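Glycosyl transferase family 8 (Streptococcus pneumoniae, PDB 5GVV) transfers galactose from UDP-galactose to the terminal glucose of the already glycosylated serine-rich repeat protein PsrP, the third step in its O-glycosylation. Local coordinates at residues F276-V281 with A399-Y404; L128-S133 with V139-G144; A15-I20 with Q41-E46; E220-I225 with G241-V246. All blocks are in the same frame, centred on the assembly; numbering follows the deposited sequence.

How the contacts relate
Contacts 1 and 3 are buried, and both pack isoleucine methyl groups between elements of an alpha/beta fold, but in different parts of the chain: contact 3 belongs to the nucleotide-binding, GT-A-type half and contact 1 to a separate parallel sheet, their centres about 30 Å apart. Contact 2 is also buried, yet backbone hydrogen bonds and waters hold it together, as befits a loop that folds back on its strand near the metal site. Contact 4 is only partly buried, a loose apolar touch about 7 Å from contact 2 at the nearest atoms. Helix 244-251, which begins in contact 4, supplies Arg244 to a salt bridge with Glu46 of the second subunit, a residue of contact 3.

Contact 1: residues F276-V281 with A399-Y404; sequences FKLQCV and AAIRSY
The ring of Tyr404 is met in its own plane, at the edge, by the carbonyl oxygen of Ile401, while the base of the same side chain faces the strand: Tyr404 CB lies 3.9 Å from Leu278 CD1. The ring itself leads away from 276-281, toward Leu345 of the adjacent strand and Ile370 of the one beyond it. Leu278 divides its two methyls between the partners. CD1 sits by Tyr404 CB and also 3.8 Å from Tyr404 O, whereas CD2 meets the gamma methyl of Ile401, with 3.6 Å between Leu278 CD2 and Ile401 CG2. The leucine can do this because its CG points opposite the backbone N (chi1 -161°), which carries the fork toward the helix. Strand 278-283 is an inner strand of a six-stranded parallel sheet with the 3-2-1-4-5-6 order of Rossmann-like folds, and helix 395-402 covers one side of it near the C-terminus of the chain. Farther along the strand, Cys280 SG makes a looser touch on Ile401 CG2, at 4.4 Å. Ser403 folds back on the chain: its OG bonds to Ala400 O at 2.7 Å, and Ser403 N is a second donor to that same oxygen.

Contact 2: residues L128-S133 with V139-G144; sequences LAAARS and VGFNAG
Two backbone hydrogen bonds tie the loop to the strand: Asn142 N gives to Ala131 O at 2.9 Å, and Ser133 N gives to Gly140 O at 3.0 Å. Two waters add to the pairing. One accepts from Ala131 N and donates to Asn142 O; the second accepts from Asn142 ND2 and bonds to Ser133 OG. The backbone bonds frame a single beta bridge between Arg132 and Phe141, which folds back the connection from strand 128-131 to strand 145-149 of the GT-A-type sheet. Asn142 CG lies anti to the backbone N (chi1 179°), placing the amide so that ND2 reaches the second water and OD1 takes Gly144 N at 2.8 Å, an Asx turn with the donor above the amide plane; Asn197 also bonds to OD1. The asparagine side chain is about 3 Å from that of His227, a manganese ligand, at the nearest atoms. Beside the bridge, Phe141 CB packs on Ala130 CB at 3.7 Å, and Leu128 CD1 lies over one face of the ring, 4.5 Å from Phe141 CZ.

Contact 3: residues A15-I20 with Q41-E46; sequences AYIRQI and QDIPQE. With UDP (uridine-5'-diphosphate), chain D.
A single water spans the two segments beside an otherwise apolar touch, accepting from Ala15 N and donating to Asp42 OD2, the latter at 2.6 Å. Next to it three isoleucines meet by their ends. Ile43 CD1 lies 3.9 Å from Ile17 CD1, the two side chains crossing at a slant, and it reaches Ile20 CD1 tip to tip at 4.2 Å. Ile17 can approach because its CG1 branch extends opposite the backbone N (chi1 -163°), toward Ile43. The core they form, joined by Leu38, Trp47 and Phe48, packs the start of helix 17-30 against the loop leading into helix 45-57.

Tyr16, the N-cap residue of helix 17-30, turns the other way, into the nucleotide pocket. Its chi1 of -135° is far from a staggered value and brings one ring face under the uracil, with Tyr16 CD1 3.2 Å from N3 of UDP; the amide of Gln19 lies on the opposite face. At the dimer interface, Glu46 forms a salt bridge with Arg244 of the second subunit, and Arg18 bonds to Tyr14 of that subunit. Within its own chain, Asp42 OD1 accepts from the backbone N of Tyr14, so one carboxylate, directly and through water, grips two successive backbone N-H groups just ahead of the tyrosine against the uracil and probably helps to fix that loop.

Contact 4: residues E220-I225 with G241-V246; sequences EPLPLI and GRLREV
Leu222 carries a chi1 of -105° and a chi2 of 16°, both away from any staggered value, and together they spread its fork across two residues at the start of helix 244-251: CD1 turns to Leu243 and CD2 to Val246. The contact thus joins the loop that leads into the short strand 225-227 of the GT-A-type domain with the first turn of that helix, where Val246 lies near Tyr228 of the UDP-binding loop. Leu243, just ahead of the helix, has a positive phi of 76°, and its side chain is directed back at the loop, where Leu243 CD1 comes within 4.3 Å of Leu222 CD1. Val246, three residues on, presents its CG2 to Leu222 CD2 at 4.2 Å. These are methyl-to-methyl touches alone, with no hydrogen bond between the segments, and Leu222 remains partly exposed. Leu226 of strand 225-227 packs on both Leu243 and Val246, so the helix start is covered by the strand as well as by the loop before it. Leu243 O accepts both the backbone bond from Val246 N, at 3.1 Å, and a hydrogen bond from the hydroxyl of Tyr228.

Contact 1: residues F276-V281 with A399-Y404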
loop_
_atom_site.group_PDB
_atom_site.type_symbol
_atom_site.label_atom_id
_atom_site.label_comp_id
_atom_site.label_asym_id
_atom_site.label_seq_id
_atom_site.Cartn_x
_atom_site.Cartn_y
_atom_site.Cartn_z
ATOM N N PHE A 276 1.539 6.467 26.604
ATOM C CA PHE A 276 1.852 7.828 27.015
ATOM C C PHE A 276 1.320 8.130 28.415
ATOM O O PHE A 276 0.245 7.660 28.789
ATOM C CB PHE A 276 1.321 8.826 25.981
ATOM C CG PHE A 276 2.028 8.749 24.655
ATOM C CD1 PHE A 276 3.361 9.133 24.549
ATOM C CD2 PHE A 276 1.369 8.294 23.519
ATOM C CE1 PHE A 276 4.025 9.063 23.338
ATOM C CE2 PHE A 276 2.024 8.222 22.302
ATOM C CZ PHE A 276 3.359 8.607 22.212
ATOM N N LYS A 277 2.086 8.900 29.186
ATOM C CA LYS A 277 1.720 9.217 30.561
ATOM C C LYS A 277 1.167 10.631 30.669
ATOM O O LYS A 277 0.660 11.032 31.721
ATOM C CB LYS A 277 2.924 9.042 31.495
ATOM C CG LYS A 277 3.480 7.627 31.515
ATOM C CD LYS A 277 2.366 6.602 31.732
ATOM C CE LYS A 277 1.724 6.746 33.110
ATOM N NZ LYS A 277 0.240 6.861 33.023
ATOM N N LEU A 278 1.253 11.380 29.572
ATOM C CA LEU A 278 0.817 12.774 29.564
ATOM C C LEU A 278 0.628 13.257 28.135
ATOM O O LEU A 278 1.317 12.794 27.221
ATOM C CB LEU A 278 1.849 13.662 30.271
ATOM C CG LEU A 278 1.380 15.039 30.755
ATOM C CD1 LEU A 278 0.581 14.926 32.046
ATOM C CD2 LEU A 278 2.553 15.981 30.948
ATOM N N GLN A 279 -0.306 14.186 27.949
ATOM C CA GLN A 279 -0.566 14.782 26.640
ATOM C C GLN A 279 -0.372 16.298 26.699
ATOM O O GLN A 279 -1.058 16.991 27.457
ATOM C CB GLN A 279 -1.990 14.449 26.176
ATOM C CG GLN A 279 -2.302 12.943 26.129
ATOM C CD GLN A 279 -1.812 12.259 24.861
ATOM O OE1 GLN A 279 -1.615 12.900 23.827
ATOM N NE2 GLN A 279 -1.620 10.946 24.934
ATOM N N CYS A 280 0.561 16.812 25.902
ATOM C CA CYS A 280 0.872 18.241 25.916
ATOM C C CYS A 280 0.488 18.902 24.600
ATOM O O CYS A 280 0.515 18.262 23.543
ATOM C CB CYS A 280 2.361 18.466 26.189
ATOM S SG CYS A 280 2.872 18.049 27.868
ATOM N N VAL A 281 0.127 20.181 24.663
ATOM C CA VAL A 281 -0.301 20.892 23.466
ATOM C C VAL A 281 0.283 22.301 23.394
ATOM O O VAL A 281 0.457 22.982 24.418
ATOM C CB VAL A 281 -1.850 20.926 23.367
ATOM C CG1 VAL A 281 -2.437 21.672 24.546
ATOM C CG2 VAL A 281 -2.306 21.544 22.057
ATOM N N ALA A 399 11.632 18.279 34.154
ATOM C CA ALA A 399 11.225 17.904 35.503
ATOM C C ALA A 399 9.838 18.445 35.845
ATOM O O ALA A 399 9.038 17.767 36.494
ATOM C CB ALA A 399 12.249 18.401 36.513
ATOM N N ALA A 400 9.561 19.673 35.416
ATOM C CA ALA A 400 8.256 20.285 35.638
ATOM C C ALA A 400 7.158 19.457 34.974
ATOM O O ALA A 400 6.124 19.175 35.581
ATOM C CB ALA A 400 8.243 21.704 35.103
ATOM N N ILE A 401 7.385 19.077 33.723
ATOM C CA ILE A 401 6.411 18.283 32.981
ATOM C C ILE A 401 6.156 16.923 33.644
ATOM O O ILE A 401 5.005 16.500 33.778
ATOM C CB ILE A 401 6.840 18.114 31.505
ATOM C CG1 ILE A 401 6.753 19.463 30.781
ATOM C CG2 ILE A 401 5.968 17.091 30.806
ATOM C CD1 ILE A 401 7.405 19.496 29.406
ATOM N N ARG A 402 7.224 16.255 34.079
ATOM C CA ARG A 402 7.092 14.966 34.761
ATOM C C ARG A 402 6.326 15.036 36.083
ATOM O O ARG A 402 5.785 14.025 36.542
ATOM C CB ARG A 402 8.464 14.317 34.969
ATOM C CG ARG A 402 8.917 13.487 33.774
ATOM C CD ARG A 402 10.290 12.874 33.960
ATOM N NE ARG A 402 10.570 11.897 32.906
ATOM C CZ ARG A 402 11.567 12.000 32.032
ATOM N NH1 ARG A 402 12.396 13.034 32.086
ATOM N NH2 ARG A 402 11.745 11.064 31.108
ATOM N N SER A 403 6.269 16.219 36.688
ATOM C CA SER A 403 5.543 16.390 37.947
ATOM C C SER A 403 4.033 16.274 37.731
ATOM O O SER A 403 3.281 16.019 38.675
ATOM C CB SER A 403 5.887 17.733 38.604
ATOM O OG SER A 403 5.157 18.802 38.022
ATOM N N TYR A 404 3.593 16.449 36.488
ATOM C CA TYR A 404 2.170 16.359 36.164
ATOM C C TYR A 404 1.722 14.922 35.917
ATOM O O TYR A 404 0.521 14.642 35.830
ATOM C CB TYR A 404 1.834 17.250 34.968
ATOM C CG TYR A 404 1.873 18.716 35.317
ATOM C CD1 TYR A 404 3.049 19.446 35.203
ATOM C CD2 TYR A 404 0.736 19.368 35.781
ATOM C CE1 TYR A 404 3.091 20.783 35.532
ATOM C CE2 TYR A 404 0.769 20.705 36.111
ATOM C CZ TYR A 404 1.947 21.405 35.985
ATOM O OH TYR A 404 1.990 22.738 36.315
#

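Contact 2: residues L128-S133 with V139-G144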
loop_
_atom_site.group_PDB
_atom_site.type_symbol
_atom_site.label_atom_id
_atom_site.label_comp_id
_atom_site.label_asym_id
_atom_site.label_seq_id
_atom_site.Cartn_x
_atom_site.Cartn_y
_atom_site.Cartn_z
ATOM N N LEU A 128 33.210 0.117 -0.533
ATOM C CA LEU A 128 32.002 -0.702 -0.542
ATOM C C LEU A 128 32.209 -2.058 -1.209
ATOM O O LEU A 128 33.270 -2.336 -1.777
ATOM C CB LEU A 128 30.850 0.045 -1.232
ATOM C CG LEU A 128 30.959 0.375 -2.729
ATOM C CD1 LEU A 128 30.403 -0.744 -3.608
ATOM C CD2 LEU A 128 30.262 1.685 -3.048
ATOM N N ALA A 129 31.176 -2.895 -1.129
ATOM C CA ALA A 129 31.116 -4.146 -1.882
ATOM C C ALA A 129 29.817 -4.160 -2.679
ATOM O O ALA A 129 28.776 -3.725 -2.177
ATOM C CB ALA A 129 31.174 -5.349 -0.949
ATOM N N ALA A 130 29.868 -4.658 -3.913
ATOM C CA ALA A 130 28.679 -4.670 -4.766
ATOM C C ALA A 130 28.763 -5.766 -5.826
ATOM O O ALA A 130 29.853 -6.238 -6.156
ATOM C CB ALA A 130 28.493 -3.312 -5.429
ATOM N N ALA A 131 27.613 -6.159 -6.366
ATOM C CA ALA A 131 27.571 -7.134 -7.455
ATOM C C ALA A 131 27.663 -6.424 -8.798
ATOM O O ALA A 131 27.279 -5.259 -8.917
ATOM C CB ALA A 131 26.287 -7.970 -7.390
ATOM N N ARG A 132 28.143 -7.132 -9.816
ATOM C CA ARG A 132 28.237 -6.568 -11.157
ATOM C C ARG A 132 26.855 -6.297 -11.725
ATOM O O ARG A 132 25.866 -6.889 -11.288
ATOM C CB ARG A 132 28.995 -7.521 -12.082
ATOM C CG ARG A 132 28.296 -8.852 -12.290
ATOM C CD ARG A 132 29.180 -9.843 -13.032
ATOM N NE ARG A 132 28.628 -11.195 -12.998
ATOM C CZ ARG A 132 29.114 -12.214 -13.703
ATOM N NH1 ARG A 132 30.150 -12.031 -14.507
ATOM N NH2 ARG A 132 28.557 -13.412 -13.614
ATOM N N SER A 133 26.793 -5.409 -12.714
ATOM C CA SER A 133 25.524 -5.045 -13.337
ATOM C C SER A 133 25.075 -6.084 -14.365
ATOM O O SER A 133 25.806 -6.388 -15.316
ATOM C CB SER A 133 25.630 -3.660 -13.984
ATOM O OG SER A 133 24.449 -3.331 -14.696
ATOM N N VAL A 139 27.794 -2.110 -17.372
ATOM C CA VAL A 139 29.129 -1.695 -16.973
ATOM C C VAL A 139 29.146 -1.375 -15.477
ATOM O O VAL A 139 28.166 -0.859 -14.929
ATOM C CB VAL A 139 29.612 -0.495 -17.818
ATOM C CG1 VAL A 139 28.750 0.728 -17.559
ATOM C CG2 VAL A 139 31.079 -0.191 -17.549
ATOM N N GLY A 140 30.247 -1.712 -14.812
ATOM C CA GLY A 140 30.370 -1.460 -13.389
ATOM C C GLY A 140 29.409 -2.293 -12.566
ATOM O O GLY A 140 28.917 -3.325 -13.025
ATOM N N PHE A 141 29.138 -1.835 -11.347
ATOM C CA PHE A 141 28.299 -2.585 -10.422
ATOM C C PHE A 141 26.859 -2.078 -10.365
ATOM O O PHE A 141 26.582 -0.919 -10.693
ATOM C CB PHE A 141 28.913 -2.561 -9.021
ATOM C CG PHE A 141 29.172 -1.177 -8.488
ATOM C CD1 PHE A 141 28.165 -0.458 -7.859
ATOM C CD2 PHE A 141 30.435 -0.607 -8.587
ATOM C CE1 PHE A 141 28.401 0.812 -7.358
ATOM C CE2 PHE A 141 30.681 0.664 -8.087
ATOM C CZ PHE A 141 29.660 1.376 -7.473
ATOM N N ASN A 142 25.946 -2.946 -9.939
ATOM C CA ASN A 142 24.577 -2.514 -9.677
ATOM C C ASN A 142 24.489 -1.897 -8.283
ATOM O O ASN A 142 25.039 -2.439 -7.327
ATOM C CB ASN A 142 23.593 -3.673 -9.810
ATOM C CG ASN A 142 22.163 -3.256 -9.524
ATOM O OD1 ASN A 142 21.734 -3.225 -8.372
ATOM N ND2 ASN A 142 21.417 -2.932 -10.574
ATOM N N ALA A 143 23.788 -0.774 -8.169
ATOM C CA ALA A 143 23.796 0.013 -6.937
ATOM C C ALA A 143 22.712 -0.386 -5.941
ATOM O O ALA A 143 22.617 0.200 -4.858
ATOM C CB ALA A 143 23.672 1.488 -7.270
ATOM N N GLY A 144 21.897 -1.371 -6.309
ATOM C CA GLY A 144 20.751 -1.754 -5.500
ATOM C C GLY A 144 21.086 -2.534 -4.242
ATOM O O GLY A 144 20.244 -2.679 -3.348
HETATM O O HOH W 1 25.343 -4.748 -5.937
HETATM O O HOH W 2 22.072 -2.444 -13.571
#

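Contact 3: residues A15-I20 with Q41-E46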
loop_
_atom_site.group_PDB
_atom_site.type_symbol
_atom_site.label_atom_id
_atom_site.label_comp_id
_atom_site.label_asym_id
_atom_site.label_seq_id
_atom_site.Cartn_x
_atom_site.Cartn_y
_atom_site.Cartn_z
ATOM N N ALA A 15 4.734 6.602 -1.364
ATOM C CA ALA A 15 4.082 6.035 -2.539
ATOM C C ALA A 15 4.645 4.654 -2.846
ATOM O O ALA A 15 4.005 3.853 -3.524
ATOM C CB ALA A 15 4.242 6.958 -3.738
ATOM N N TYR A 16 5.847 4.390 -2.342
ATOM C CA TYR A 16 6.523 3.116 -2.550
ATOM C C TYR A 16 6.402 2.238 -1.300
ATOM O O TYR A 16 7.111 1.238 -1.166
ATOM C CB TYR A 16 8.003 3.385 -2.847
ATOM C CG TYR A 16 8.610 2.599 -3.991
ATOM C CD1 TYR A 16 8.190 2.792 -5.303
ATOM C CD2 TYR A 16 9.637 1.692 -3.764
ATOM C CE1 TYR A 16 8.766 2.081 -6.355
ATOM C CE2 TYR A 16 10.215 0.976 -4.807
ATOM C CZ TYR A 16 9.775 1.177 -6.096
ATOM O OH TYR A 16 10.355 0.471 -7.129
ATOM N N ILE A 17 5.501 2.593 -0.385
ATOM C CA ILE A 17 5.413 1.876 0.890
ATOM C C ILE A 17 5.140 0.367 0.747
ATOM O O ILE A 17 5.652 -0.431 1.547
ATOM C CB ILE A 17 4.391 2.535 1.858
ATOM C CG1 ILE A 17 4.609 2.043 3.293
ATOM C CG2 ILE A 17 2.956 2.278 1.396
ATOM C CD1 ILE A 17 5.916 2.535 3.921
ATOM N N ARG A 18 4.366 -0.026 -0.269
ATOM C CA ARG A 18 4.046 -1.443 -0.478
ATOM C C ARG A 18 5.288 -2.236 -0.877
ATOM O O ARG A 18 5.418 -3.416 -0.540
ATOM C CB ARG A 18 2.945 -1.626 -1.536
ATOM C CG ARG A 18 1.534 -1.302 -1.044
ATOM C CD ARG A 18 0.482 -1.536 -2.123
ATOM N NE ARG A 18 0.322 -2.953 -2.442
ATOM C CZ ARG A 18 0.612 -3.486 -3.624
ATOM N NH1 ARG A 18 1.075 -2.715 -4.599
ATOM N NH2 ARG A 18 0.442 -4.787 -3.834
ATOM N N GLN A 19 6.201 -1.583 -1.594
ATOM C CA GLN A 19 7.448 -2.215 -2.017
ATOM C C GLN A 19 8.457 -2.220 -0.871
ATOM O O GLN A 19 9.121 -3.228 -0.620
ATOM C CB GLN A 19 8.035 -1.482 -3.230
ATOM C CG GLN A 19 7.218 -1.621 -4.522
ATOM C CD GLN A 19 5.856 -0.941 -4.455
ATOM O OE1 GLN A 19 5.736 0.190 -3.983
ATOM N NE2 GLN A 19 4.821 -1.637 -4.909
ATOM N N ILE A 20 8.570 -1.089 -0.178
ATOM C CA ILE A 20 9.454 -0.996 0.977
ATOM C C ILE A 20 9.077 -2.040 2.018
ATOM O O ILE A 20 9.942 -2.756 2.521
ATOM C CB ILE A 20 9.394 0.400 1.632
ATOM C CG1 ILE A 20 9.813 1.479 0.635
ATOM C CG2 ILE A 20 10.267 0.455 2.896
ATOM C CD1 ILE A 20 9.528 2.897 1.121
ATOM N N GLN A 41 10.798 10.992 3.382
ATOM C CA GLN A 41 10.332 12.351 3.643
ATOM C C GLN A 41 8.915 12.357 4.180
ATOM O O GLN A 41 8.560 13.198 5.005
ATOM C CB GLN A 41 10.331 13.187 2.363
ATOM C CG GLN A 41 11.674 13.403 1.700
ATOM C CD GLN A 41 11.590 14.436 0.589
ATOM O OE1 GLN A 41 11.462 14.097 -0.588
ATOM N NE2 GLN A 41 11.647 15.707 0.963
ATOM N N ASP A 42 8.098 11.422 3.705
ATOM C CA ASP A 42 6.655 11.545 3.896
ATOM C C ASP A 42 5.936 10.313 4.444
ATOM O O ASP A 42 4.710 10.253 4.398
ATOM C CB ASP A 42 6.002 11.975 2.578
ATOM C CG ASP A 42 6.190 10.947 1.469
ATOM O OD1 ASP A 42 7.091 10.079 1.577
ATOM O OD2 ASP A 42 5.435 11.014 0.480
ATOM N N ILE A 43 6.674 9.340 4.971
ATOM C CA ILE A 43 6.031 8.159 5.551
ATOM C C ILE A 43 5.408 8.475 6.917
ATOM O O ILE A 43 6.082 9.004 7.812
ATOM C CB ILE A 43 6.992 6.956 5.644
ATOM C CG1 ILE A 43 7.551 6.608 4.260
ATOM C CG2 ILE A 43 6.279 5.736 6.217
ATOM C CD1 ILE A 43 8.535 5.446 4.275
ATOM N N PRO A 44 4.110 8.167 7.072
ATOM C CA PRO A 44 3.356 8.444 8.301
ATOM C C PRO A 44 3.946 7.782 9.542
ATOM O O PRO A 44 4.406 6.640 9.472
ATOM C CB PRO A 44 1.980 7.852 7.997
ATOM C CG PRO A 44 1.842 8.004 6.519
ATOM C CD PRO A 44 3.223 7.711 5.983
ATOM N N GLN A 45 3.911 8.497 10.662
ATOM C CA GLN A 45 4.504 8.032 11.910
ATOM C C GLN A 45 3.855 6.753 12.439
ATOM O O GLN A 45 4.522 5.943 13.091
ATOM C CB GLN A 45 4.399 9.133 12.969
ATOM C CG GLN A 45 5.349 10.310 12.752
ATOM C CD GLN A 45 4.933 11.540 13.533
ATOM O OE1 GLN A 45 3.942 12.192 13.198
ATOM N NE2 GLN A 45 5.682 11.863 14.582
ATOM N N GLU A 46 2.561 6.585 12.166
ATOM C CA GLU A 46 1.812 5.415 12.622
ATOM C C GLU A 46 2.377 4.124 12.047
ATOM O O GLU A 46 2.397 3.086 12.717
ATOM C CB GLU A 46 0.332 5.529 12.233
ATOM C CG GLU A 46 -0.458 6.576 13.020
ATOM C CD GLU A 46 -0.366 7.963 12.424
ATOM O OE1 GLU A 46 0.410 8.164 11.468
ATOM O OE2 GLU A 46 -1.081 8.863 12.911
HETATM N N1 UDP D . 12.143 4.659 -5.260
HETATM C C2 UDP D . 11.108 5.168 -4.500
HETATM N N3 UDP D . 9.913 5.535 -5.090
HETATM C C4 UDP D . 9.749 5.396 -6.454
HETATM C C5 UDP D . 10.795 4.880 -7.219
HETATM C C6 UDP D . 12.029 4.625 -6.624
HETATM O O2 UDP D . 11.256 5.292 -3.287
HETATM O O4 UDP D . 8.680 5.721 -6.980
HETATM C "C1'" UDP D . 13.406 4.276 -4.591
HETATM C "C2'" UDP D . 13.340 2.810 -4.191
HETATM O "O2'" UDP D . 14.046 2.598 -2.989
HETATM C "C3'" UDP D . 14.067 2.105 -5.313
HETATM C "C4'" UDP D . 15.105 3.143 -5.719
HETATM O "O4'" UDP D . 14.502 4.403 -5.483
HETATM O "O3'" UDP D . 14.650 0.901 -4.863
HETATM C "C5'" UDP D . 15.534 3.008 -7.178
HETATM O "O5'" UDP D . 14.414 2.615 -7.943
HETATM P PA UDP D . 14.495 1.252 -8.787
HETATM O O1A UDP D . 14.742 0.169 -7.813
HETATM O O2A UDP D . 13.245 1.037 -9.553
HETATM O O3A UDP D . 15.748 1.440 -9.790
HETATM P PB UDP D . 16.530 0.199 -10.470
HETATM O O1B UDP D . 17.811 0.661 -11.054
HETATM O O2B UDP D . 15.684 -0.337 -11.561
HETATM O O3B UDP D . 16.784 -0.856 -9.460
HETATM O O HOH W 3 5.384 9.696 -1.718
#

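Contact 4: residues E220-I225 with G241-V246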
loop_
_atom_site.group_PDB
_atom_site.type_symbol
_atom_site.label_atom_id
_atom_site.label_comp_id
_atom_site.label_asym_id
_atom_site.label_seq_id
_atom_site.Cartn_x
_atom_site.Cartn_y
_atom_site.Cartn_z
ATOM N N GLU A 220 16.816 -22.546 -8.957
ATOM C CA GLU A 220 16.573 -23.453 -7.839
ATOM C C GLU A 220 17.917 -23.905 -7.294
ATOM O O GLU A 220 18.696 -24.534 -8.008
ATOM C CB GLU A 220 15.753 -24.673 -8.278
ATOM C CG GLU A 220 14.247 -24.542 -8.041
ATOM C CD GLU A 220 13.889 -24.494 -6.563
ATOM O OE1 GLU A 220 12.905 -23.808 -6.206
ATOM O OE2 GLU A 220 14.591 -25.150 -5.760
ATOM N N PRO A 221 18.206 -23.573 -6.030
ATOM C CA PRO A 221 17.359 -22.806 -5.112
ATOM C C PRO A 221 17.397 -21.319 -5.445
ATOM O O PRO A 221 18.278 -20.881 -6.191
ATOM C CB PRO A 221 18.024 -23.048 -3.759
ATOM C CG PRO A 221 19.476 -23.223 -4.096
ATOM C CD PRO A 221 19.489 -23.958 -5.410
ATOM N N LEU A 222 16.434 -20.566 -4.924
ATOM C CA LEU A 222 16.374 -19.123 -5.139
ATOM C C LEU A 222 17.674 -18.436 -4.748
ATOM O O LEU A 222 18.284 -18.785 -3.734
ATOM C CB LEU A 222 15.227 -18.521 -4.324
ATOM C CG LEU A 222 13.924 -18.094 -5.005
ATOM C CD1 LEU A 222 13.787 -18.687 -6.381
ATOM C CD2 LEU A 222 12.711 -18.435 -4.128
ATOM N N PRO A 223 18.111 -17.458 -5.559
ATOM C CA PRO A 223 19.242 -16.625 -5.142
ATOM C C PRO A 223 18.865 -15.867 -3.868
ATOM O O PRO A 223 17.683 -15.565 -3.677
ATOM C CB PRO A 223 19.407 -15.654 -6.313
ATOM C CG PRO A 223 18.854 -16.405 -7.505
ATOM C CD PRO A 223 17.684 -17.178 -6.945
ATOM N N LEU A 224 19.841 -15.588 -3.007
ATOM C CA LEU A 224 19.560 -14.949 -1.722
ATOM C C LEU A 224 18.907 -13.575 -1.870
ATOM O O LEU A 224 18.082 -13.180 -1.035
ATOM C CB LEU A 224 20.827 -14.865 -0.860
ATOM C CG LEU A 224 21.210 -16.167 -0.159
ATOM C CD1 LEU A 224 22.598 -16.112 0.471
ATOM C CD2 LEU A 224 20.170 -16.502 0.889
ATOM N N ILE A 225 19.270 -12.842 -2.920
ATOM C CA ILE A 225 18.639 -11.545 -3.159
ATOM C C ILE A 225 18.142 -11.394 -4.599
ATOM O O ILE A 225 18.931 -11.437 -5.546
ATOM C CB ILE A 225 19.558 -10.367 -2.763
ATOM C CG1 ILE A 225 19.866 -10.427 -1.263
ATOM C CG2 ILE A 225 18.890 -9.043 -3.108
ATOM C CD1 ILE A 225 20.654 -9.235 -0.709
ATOM N N GLY A 241 8.783 -10.650 -16.810
ATOM C CA GLY A 241 9.950 -11.291 -16.230
ATOM C C GLY A 241 9.581 -12.456 -15.330
ATOM O O GLY A 241 8.429 -12.576 -14.903
ATOM N N ARG A 242 10.563 -13.305 -15.036
ATOM C CA ARG A 242 10.337 -14.488 -14.208
ATOM C C ARG A 242 10.320 -14.155 -12.723
ATOM O O ARG A 242 10.810 -13.095 -12.311
ATOM C CB ARG A 242 11.421 -15.536 -14.474
ATOM C CG ARG A 242 11.345 -16.200 -15.839
ATOM C CD ARG A 242 12.649 -16.930 -16.156
ATOM N NE ARG A 242 13.786 -16.014 -16.153
ATOM C CZ ARG A 242 15.058 -16.398 -16.090
ATOM N NH1 ARG A 242 15.360 -17.686 -16.025
ATOM N NH2 ARG A 242 16.031 -15.496 -16.089
ATOM N N LEU A 243 9.736 -15.064 -11.938
ATOM C CA LEU A 243 9.739 -15.006 -10.468
ATOM C C LEU A 243 8.777 -13.969 -9.901
ATOM O O LEU A 243 8.927 -13.538 -8.761
ATOM C CB LEU A 243 11.157 -14.801 -9.907
ATOM C CG LEU A 243 12.182 -15.878 -10.291
ATOM C CD1 LEU A 243 13.457 -15.731 -9.470
ATOM C CD2 LEU A 243 11.595 -17.272 -10.136
ATOM N N ARG A 244 7.788 -13.587 -10.701
ATOM C CA ARG A 244 6.734 -12.673 -10.267
ATOM C C ARG A 244 6.048 -13.188 -8.999
ATOM O O ARG A 244 5.712 -12.410 -8.096
ATOM C CB ARG A 244 5.702 -12.519 -11.386
ATOM C CG ARG A 244 4.452 -11.757 -10.987
ATOM C CD ARG A 244 3.440 -11.713 -12.117
ATOM N NE ARG A 244 2.228 -11.009 -11.708
ATOM C CZ ARG A 244 1.985 -9.725 -11.960
ATOM N NH1 ARG A 244 2.863 -8.998 -12.638
ATOM N NH2 ARG A 244 0.856 -9.167 -11.542
ATOM N N GLU A 245 5.851 -14.502 -8.934
ATOM C CA GLU A 245 5.157 -15.132 -7.809
ATOM C C GLU A 245 5.881 -14.977 -6.470
ATOM O O GLU A 245 5.252 -14.986 -5.405
ATOM C CB GLU A 245 4.920 -16.615 -8.095
ATOM C CG GLU A 245 6.192 -17.435 -8.284
ATOM C CD GLU A 245 6.763 -17.338 -9.696
ATOM O OE1 GLU A 245 6.196 -16.608 -10.545
ATOM O OE2 GLU A 245 7.785 -18.007 -9.952
ATOM N N VAL A 246 7.203 -14.843 -6.517
ATOM C CA VAL A 246 7.986 -14.705 -5.291
ATOM C C VAL A 246 7.694 -13.377 -4.591
ATOM O O VAL A 246 7.577 -13.327 -3.358
ATOM C CB VAL A 246 9.491 -14.832 -5.559
ATOM C CG1 VAL A 246 10.281 -14.680 -4.256
ATOM C CG2 VAL A 246 9.804 -16.167 -6.230
#